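Local coordinates for putative aspartyl-tRNA synthetase (Leishmania major, PDB 6OD8), which probably catalyses the ATP-dependent attachment of L-aspartate to tRNA(Asp), releasing AMP and diphosphate, as a class II aminoacyl-tRNA synthetase, at residues Asp444-Arg456 with Asp465-Arg478. Sequence-based numbering, arbitrary orientation.
Sequences DFFISDRFPSSAR and DDVRFTNSYDMFIR. With EDO (1,2-ethanediol), chain K; EDO (1,2-ethanediol), chain E.
Strands 445-449 and 472-477 run antiparallel, their axes 159° apart in direction and 4.6 Å at closest approach. Phe-446 with Phe-476 and Ser-448 with Asp-474 are the hydrogen-bonded pairs, each closed by two N-H···O bonds. Beyond Asp-449 the register shifts by one, and after an intervening loop a single bridge pairs Pro-452 with Phe-469: Phe-451 O accepts from both N and OG1 of Thr-470, the hydroxyl lying above the carbonyl plane, and Ser-453 N reaches Arg-468 O at 2.7 Å.

On the face carrying Phe-446 and Phe-476 the two rings are near parallel (15°) but slid apart, with centroids 5.0 Å from each other; CD2 of Phe-476 sits over the rim of the Phe-446 ring. Next to them, Arg-456, bent at chi2 and chi3 (chi3 -129°), lays its guanidinium over the Phe-451 ring and turns NH1 and NH2 onto a single oxygen, Asp-474 OD1, 2.9 Å from NH2. Both nitrogens approach from one face of the carboxylate, tilted above its plane, and Ser-484 OG also bonds this oxygen. Arg-456 NE donates to Ser-472 OG at 3.2 Å, the oxygen tilted out of the guanidinium plane.

The opposite face is largely apolar: Ile-477 CG1 meets the edge of the Phe-445 ring, Met-475 SD lies obliquely 3.7 Å from Phe-445 CZ, and helix 325-342 packs against Ile-447, Tyr-473 and Met-475. Asp-449 is the exception, bonding the hydroxyls of Tyr-324 and Tyr-325.

Past the C-terminal end of strand 445-449, the extended side chain of Arg-450 grips Asp-465 end-on, NH1 to OD2 and NH2 to OD1. Flanked by strands 400-403 and 480-487, this pair of strands belongs to the mainly antiparallel sheet of the class II synthetase catalytic domain.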
loop_
_atom_site.group_PDB
_atom_site.type_symbol
_atom_site.label_atom_id
_atom_site.label_comp_id
_atom_site.label_asym_id
_atom_site.label_seq_id
_atom_site.Cartn_x
_atom_site.Cartn_y
_atom_site.Cartn_z
ATOM N N ASP A 444 -6.400 14.171 -23.711
ATOM C CA ASP A 444 -5.761 14.778 -22.549
ATOM C C ASP A 444 -4.600 13.949 -22.011
ATOM O O ASP A 444 -3.992 14.353 -21.013
ATOM C CB ASP A 444 -6.772 14.958 -21.391
ATOM C CG ASP A 444 -7.953 15.840 -21.757
ATOM O OD1 ASP A 444 -7.755 16.928 -22.336
ATOM O OD2 ASP A 444 -9.091 15.438 -21.441
ATOM N N PHE A 445 -4.281 12.812 -22.647
ATOM C CA PHE A 445 -3.281 11.865 -22.168
ATOM C C PHE A 445 -2.398 11.425 -23.326
ATOM O O PHE A 445 -2.916 11.011 -24.364
ATOM C CB PHE A 445 -3.950 10.632 -21.558
ATOM C CG PHE A 445 -2.979 9.676 -20.899
ATOM C CD1 PHE A 445 -2.693 9.787 -19.549
ATOM C CD2 PHE A 445 -2.333 8.696 -21.633
ATOM C CE1 PHE A 445 -1.798 8.922 -18.929
ATOM C CE2 PHE A 445 -1.432 7.839 -21.017
ATOM C CZ PHE A 445 -1.164 7.953 -19.671
ATOM N N PHE A 446 -1.079 11.464 -23.147
ATOM C CA PHE A 446 -0.206 11.006 -24.225
ATOM C C PHE A 446 1.182 10.741 -23.661
ATOM O O PHE A 446 1.536 11.196 -22.567
ATOM C CB PHE A 446 -0.160 12.001 -25.392
ATOM C CG PHE A 446 0.715 13.210 -25.149
ATOM C CD1 PHE A 446 2.023 13.227 -25.594
ATOM C CD2 PHE A 446 0.223 14.324 -24.471
ATOM C CE1 PHE A 446 2.844 14.344 -25.384
ATOM C CE2 PHE A 446 1.040 15.419 -24.225
ATOM C CZ PHE A 446 2.340 15.433 -24.691
ATOM N N ILE A 447 1.961 9.959 -24.395
ATOM C CA ILE A 447 3.345 9.749 -23.995
ATOM C C ILE A 447 4.257 10.342 -25.061
ATOM O O ILE A 447 3.927 10.319 -26.246
ATOM C CB ILE A 447 3.656 8.260 -23.724
ATOM C CG1 ILE A 447 3.910 7.498 -25.013
ATOM C CG2 ILE A 447 2.505 7.614 -22.971
ATOM C CD1 ILE A 447 5.384 7.364 -25.384
ATOM N N SER A 448 5.386 10.905 -24.615
ATOM C CA SER A 448 6.461 11.393 -25.465
ATOM C C SER A 448 7.615 10.418 -25.327
ATOM O O SER A 448 8.098 10.192 -24.215
ATOM C CB SER A 448 6.914 12.801 -25.065
ATOM O OG SER A 448 7.971 13.264 -25.927
ATOM N N ASP A 449 8.069 9.883 -26.461
ATOM C CA ASP A 449 8.962 8.737 -26.532
ATOM C C ASP A 449 10.381 9.160 -26.918
ATOM O O ASP A 449 10.566 9.946 -27.851
ATOM C CB ASP A 449 8.401 7.746 -27.557
ATOM C CG ASP A 449 9.152 6.465 -27.585
ATOM O OD1 ASP A 449 9.603 6.042 -26.499
ATOM O OD2 ASP A 449 9.292 5.878 -28.687
ATOM N N ARG A 450 11.376 8.619 -26.201
ATOM C CA ARG A 450 12.807 8.742 -26.494
ATOM C C ARG A 450 13.365 10.100 -26.087
ATOM O O ARG A 450 13.710 10.925 -26.946
ATOM C CB ARG A 450 13.100 8.492 -27.976
ATOM C CG ARG A 450 13.441 7.076 -28.338
ATOM C CD ARG A 450 14.073 7.015 -29.729
ATOM N NE ARG A 450 14.598 5.682 -30.016
ATOM C CZ ARG A 450 15.656 5.441 -30.783
ATOM N NH1 ARG A 450 16.309 6.451 -31.345
ATOM N NH2 ARG A 450 16.063 4.192 -30.983
ATOM N N PHE A 451 13.517 10.316 -24.787
ATOM C CA PHE A 451 13.953 11.617 -24.297
ATOM C C PHE A 451 15.450 11.814 -24.505
ATOM O O PHE A 451 16.205 10.838 -24.562
ATOM C CB PHE A 451 13.625 11.766 -22.814
ATOM C CG PHE A 451 12.340 12.484 -22.566
ATOM C CD1 PHE A 451 12.323 13.703 -21.912
ATOM C CD2 PHE A 451 11.153 11.947 -23.023
ATOM C CE1 PHE A 451 11.118 14.382 -21.683
ATOM C CE2 PHE A 451 9.964 12.605 -22.812
ATOM C CZ PHE A 451 9.943 13.832 -22.145
ATOM N N PRO A 452 15.899 13.067 -24.599
ATOM C CA PRO A 452 17.337 13.320 -24.729
ATOM C C PRO A 452 18.099 12.860 -23.489
ATOM O O PRO A 452 17.610 12.963 -22.355
ATOM C CB PRO A 452 17.420 14.842 -24.914
ATOM C CG PRO A 452 16.039 15.265 -25.302
ATOM C CD PRO A 452 15.121 14.322 -24.602
ATOM N N SER A 453 19.313 12.356 -23.734
ATOM C CA SER A 453 20.157 11.814 -22.674
ATOM C C SER A 453 20.462 12.860 -21.607
ATOM O O SER A 453 20.524 12.545 -20.412
ATOM C CB SER A 453 21.440 11.260 -23.300
ATOM O OG SER A 453 22.570 11.414 -22.449
ATOM N N SER A 454 20.630 14.118 -22.016
ATOM C CA SER A 454 20.976 15.172 -21.075
ATOM C C SER A 454 19.882 15.422 -20.040
ATOM O O SER A 454 20.175 15.977 -18.974
ATOM C CB SER A 454 21.285 16.463 -21.841
ATOM O OG SER A 454 20.106 16.928 -22.474
ATOM N N ALA A 455 18.642 15.012 -20.311
ATOM C CA ALA A 455 17.527 15.232 -19.393
ATOM C C ALA A 455 17.240 14.052 -18.457
ATOM O O ALA A 455 16.295 14.126 -17.658
ATOM C CB ALA A 455 16.258 15.565 -20.188
ATOM N N ARG A 456 18.006 12.972 -18.533
ATOM C CA ARG A 456 17.668 11.738 -17.840
ATOM C C ARG A 456 18.752 11.345 -16.845
ATOM O O ARG A 456 19.927 11.690 -17.021
ATOM C CB ARG A 456 17.458 10.587 -18.837
ATOM C CG ARG A 456 16.286 10.809 -19.769
ATOM C CD ARG A 456 15.048 11.312 -19.030
ATOM N NE ARG A 456 13.899 10.493 -19.363
ATOM C CZ ARG A 456 12.626 10.857 -19.226
ATOM N NH1 ARG A 456 12.310 12.058 -18.773
ATOM N NH2 ARG A 456 11.672 10.003 -19.559
ATOM N N ASP A 465 21.422 3.372 -31.385
ATOM C CA ASP A 465 21.590 4.049 -32.668
ATOM C C ASP A 465 21.981 5.512 -32.514
ATOM O O ASP A 465 22.515 6.102 -33.453
ATOM C CB ASP A 465 20.299 3.941 -33.488
ATOM C CG ASP A 465 19.057 4.335 -32.688
ATOM O OD1 ASP A 465 18.830 3.766 -31.591
ATOM O OD2 ASP A 465 18.311 5.223 -33.151
ATOM N N ASP A 466 21.750 6.112 -31.349
ATOM C CA ASP A 466 21.892 7.559 -31.226
ATOM C C ASP A 466 21.975 7.869 -29.733
ATOM O O ASP A 466 20.938 7.973 -29.077
ATOM C CB ASP A 466 20.709 8.253 -31.890
ATOM C CG ASP A 466 20.891 9.756 -32.016
ATOM O OD1 ASP A 466 21.761 10.301 -31.312
ATOM O OD2 ASP A 466 20.147 10.392 -32.812
ATOM N N VAL A 467 23.197 8.025 -29.207
ATOM C CA VAL A 467 23.320 8.154 -27.752
ATOM C C VAL A 467 22.900 9.534 -27.267
ATOM O O VAL A 467 22.899 9.789 -26.058
ATOM C CB VAL A 467 24.739 7.833 -27.254
ATOM C CG1 VAL A 467 25.014 6.328 -27.350
ATOM C CG2 VAL A 467 25.781 8.658 -28.017
ATOM N N ARG A 468 22.537 10.432 -28.195
ATOM C CA ARG A 468 21.910 11.685 -27.788
ATOM C C ARG A 468 20.585 11.446 -27.078
ATOM O O ARG A 468 20.114 12.331 -26.352
ATOM C CB ARG A 468 21.669 12.604 -28.998
ATOM C CG ARG A 468 22.922 13.130 -29.695
ATOM C CD ARG A 468 22.557 13.956 -30.944
ATOM N NE ARG A 468 21.670 13.211 -31.840
ATOM C CZ ARG A 468 21.039 13.727 -32.892
ATOM N NH1 ARG A 468 21.198 15.007 -33.205
ATOM N NH2 ARG A 468 20.251 12.960 -33.639
ATOM N N PHE A 469 19.960 10.286 -27.291
ATOM C CA PHE A 469 18.642 9.979 -26.756
ATOM C C PHE A 469 18.701 8.705 -25.919
ATOM O O PHE A 469 19.701 7.978 -25.908
ATOM C CB PHE A 469 17.601 9.858 -27.884
ATOM C CG PHE A 469 17.455 11.126 -28.711
ATOM C CD1 PHE A 469 16.651 12.171 -28.266
ATOM C CD2 PHE A 469 18.135 11.273 -29.924
ATOM C CE1 PHE A 469 16.513 13.342 -29.016
ATOM C CE2 PHE A 469 18.010 12.450 -30.680
ATOM C CZ PHE A 469 17.194 13.488 -30.227
ATOM N N THR A 470 17.595 8.437 -25.219
ATOM C CA THR A 470 17.531 7.345 -24.258
ATOM C C THR A 470 16.295 6.502 -24.507
ATOM O O THR A 470 15.325 6.926 -25.151
ATOM C CB THR A 470 17.500 7.863 -22.810
ATOM O OG1 THR A 470 16.398 8.775 -22.665
ATOM C CG2 THR A 470 18.813 8.577 -22.472
ATOM N N ASN A 471 16.361 5.282 -23.983
ATOM C CA ASN A 471 15.251 4.340 -24.011
ATOM C C ASN A 471 14.296 4.701 -22.877
ATOM O O ASN A 471 14.192 3.999 -21.873
ATOM C CB ASN A 471 15.772 2.919 -23.843
ATOM C CG ASN A 471 16.600 2.463 -25.014
ATOM O OD1 ASN A 471 16.448 2.980 -26.118
ATOM N ND2 ASN A 471 17.473 1.476 -24.787
ATOM N N SER A 472 13.580 5.811 -23.062
ATOM C CA SER A 472 12.786 6.370 -21.969
ATOM C C SER A 472 11.598 7.136 -22.537
ATOM O O SER A 472 11.589 7.505 -23.709
ATOM C CB SER A 472 13.632 7.300 -21.099
ATOM O OG SER A 472 13.989 8.460 -21.819
ATOM N N TYR A 473 10.601 7.391 -21.687
ATOM C CA TYR A 473 9.431 8.156 -22.112
ATOM C C TYR A 473 8.883 8.928 -20.915
ATOM O O TYR A 473 9.151 8.596 -19.756
ATOM C CB TYR A 473 8.337 7.239 -22.708
ATOM C CG TYR A 473 7.769 6.333 -21.644
ATOM C CD1 TYR A 473 6.732 6.765 -20.807
ATOM C CD2 TYR A 473 8.309 5.070 -21.427
ATOM C CE1 TYR A 473 6.242 5.956 -19.778
ATOM C CE2 TYR A 473 7.824 4.241 -20.408
ATOM C CZ TYR A 473 6.797 4.689 -19.590
ATOM O OH TYR A 473 6.336 3.871 -18.583
ATOM N N ASP A 474 8.075 9.946 -21.210
ATOM C CA ASP A 474 7.261 10.627 -20.212
ATOM C C ASP A 474 5.796 10.479 -20.603
ATOM O O ASP A 474 5.462 10.478 -21.790
ATOM C CB ASP A 474 7.574 12.131 -20.128
ATOM C CG ASP A 474 8.701 12.468 -19.161
ATOM O OD1 ASP A 474 9.405 11.552 -18.683
ATOM O OD2 ASP A 474 8.881 13.681 -18.898
ATOM N N MET A 475 4.930 10.385 -19.600
ATOM C CA MET A 475 3.488 10.484 -19.775
ATOM C C MET A 475 2.964 11.801 -19.232
ATOM O O MET A 475 3.414 12.293 -18.196
ATOM C CB MET A 475 2.732 9.364 -19.053
ATOM C CG MET A 475 3.115 7.987 -19.488
ATOM S SD MET A 475 2.187 6.743 -18.545
ATOM C CE MET A 475 2.053 5.456 -19.785
ATOM N N PHE A 476 1.944 12.325 -19.906
ATOM C CA PHE A 476 1.366 13.616 -19.580
ATOM C C PHE A 476 -0.141 13.472 -19.403
ATOM O O PHE A 476 -0.812 12.785 -20.186
ATOM C CB PHE A 476 1.668 14.656 -20.679
ATOM C CG PHE A 476 3.146 14.916 -20.883
ATOM C CD1 PHE A 476 3.775 15.958 -20.216
ATOM C CD2 PHE A 476 3.900 14.114 -21.733
ATOM C CE1 PHE A 476 5.135 16.191 -20.378
ATOM C CE2 PHE A 476 5.267 14.339 -21.902
ATOM C CZ PHE A 476 5.886 15.392 -21.241
ATOM N N ILE A 477 -0.665 14.136 -18.376
ATOM C CA ILE A 477 -2.098 14.277 -18.158
ATOM C C ILE A 477 -2.407 15.764 -18.120
ATOM O O ILE A 477 -1.802 16.502 -17.332
ATOM C CB ILE A 477 -2.560 13.609 -16.844
ATOM C CG1 ILE A 477 -2.227 12.115 -16.833
ATOM C CG2 ILE A 477 -4.057 13.816 -16.661
ATOM C CD1 ILE A 477 -2.676 11.404 -15.530
ATOM N N ARG A 478 -3.350 16.197 -18.958
ATOM C CA ARG A 478 -3.702 17.612 -19.081
ATOM C C ARG A 478 -2.461 18.500 -19.197
ATOM O O ARG A 478 -2.361 19.549 -18.559
ATOM C CB ARG A 478 -4.587 18.060 -17.909
ATOM C CG ARG A 478 -5.858 17.241 -17.690
ATOM C CD ARG A 478 -6.801 17.985 -16.768
ATOM N NE ARG A 478 -7.872 17.131 -16.266
ATOM C CZ ARG A 478 -9.068 17.002 -16.842
ATOM N NH1 ARG A 478 -9.344 17.666 -17.951
ATOM N NH2 ARG A 478 -9.993 16.210 -16.298
HETATM C C1 EDO K . -3.998 19.813 -22.321
HETATM O O1 EDO K . -4.593 21.102 -22.481
HETATM C C2 EDO K . -5.034 18.727 -22.526
HETATM O O2 EDO K . -5.877 18.621 -21.374
HETATM C C1 EDO E . 6.726 6.855 -30.845
HETATM O O1 EDO E . 6.369 5.735 -30.032
HETATM C C2 EDO E . 5.505 7.338 -31.627
HETATM O O2 EDO E . 5.396 6.647 -32.876
HETATM O O HOH W 1 -10.982 16.761 -20.578
HETATM O O HOH W 2 15.313 2.152 -28.594
HETATM O O HOH W 3 24.748 10.412 -23.855
HETATM O O HOH W 4 20.978 14.681 -25.192
HETATM O O HOH W 5 10.677 14.333 -17.127
#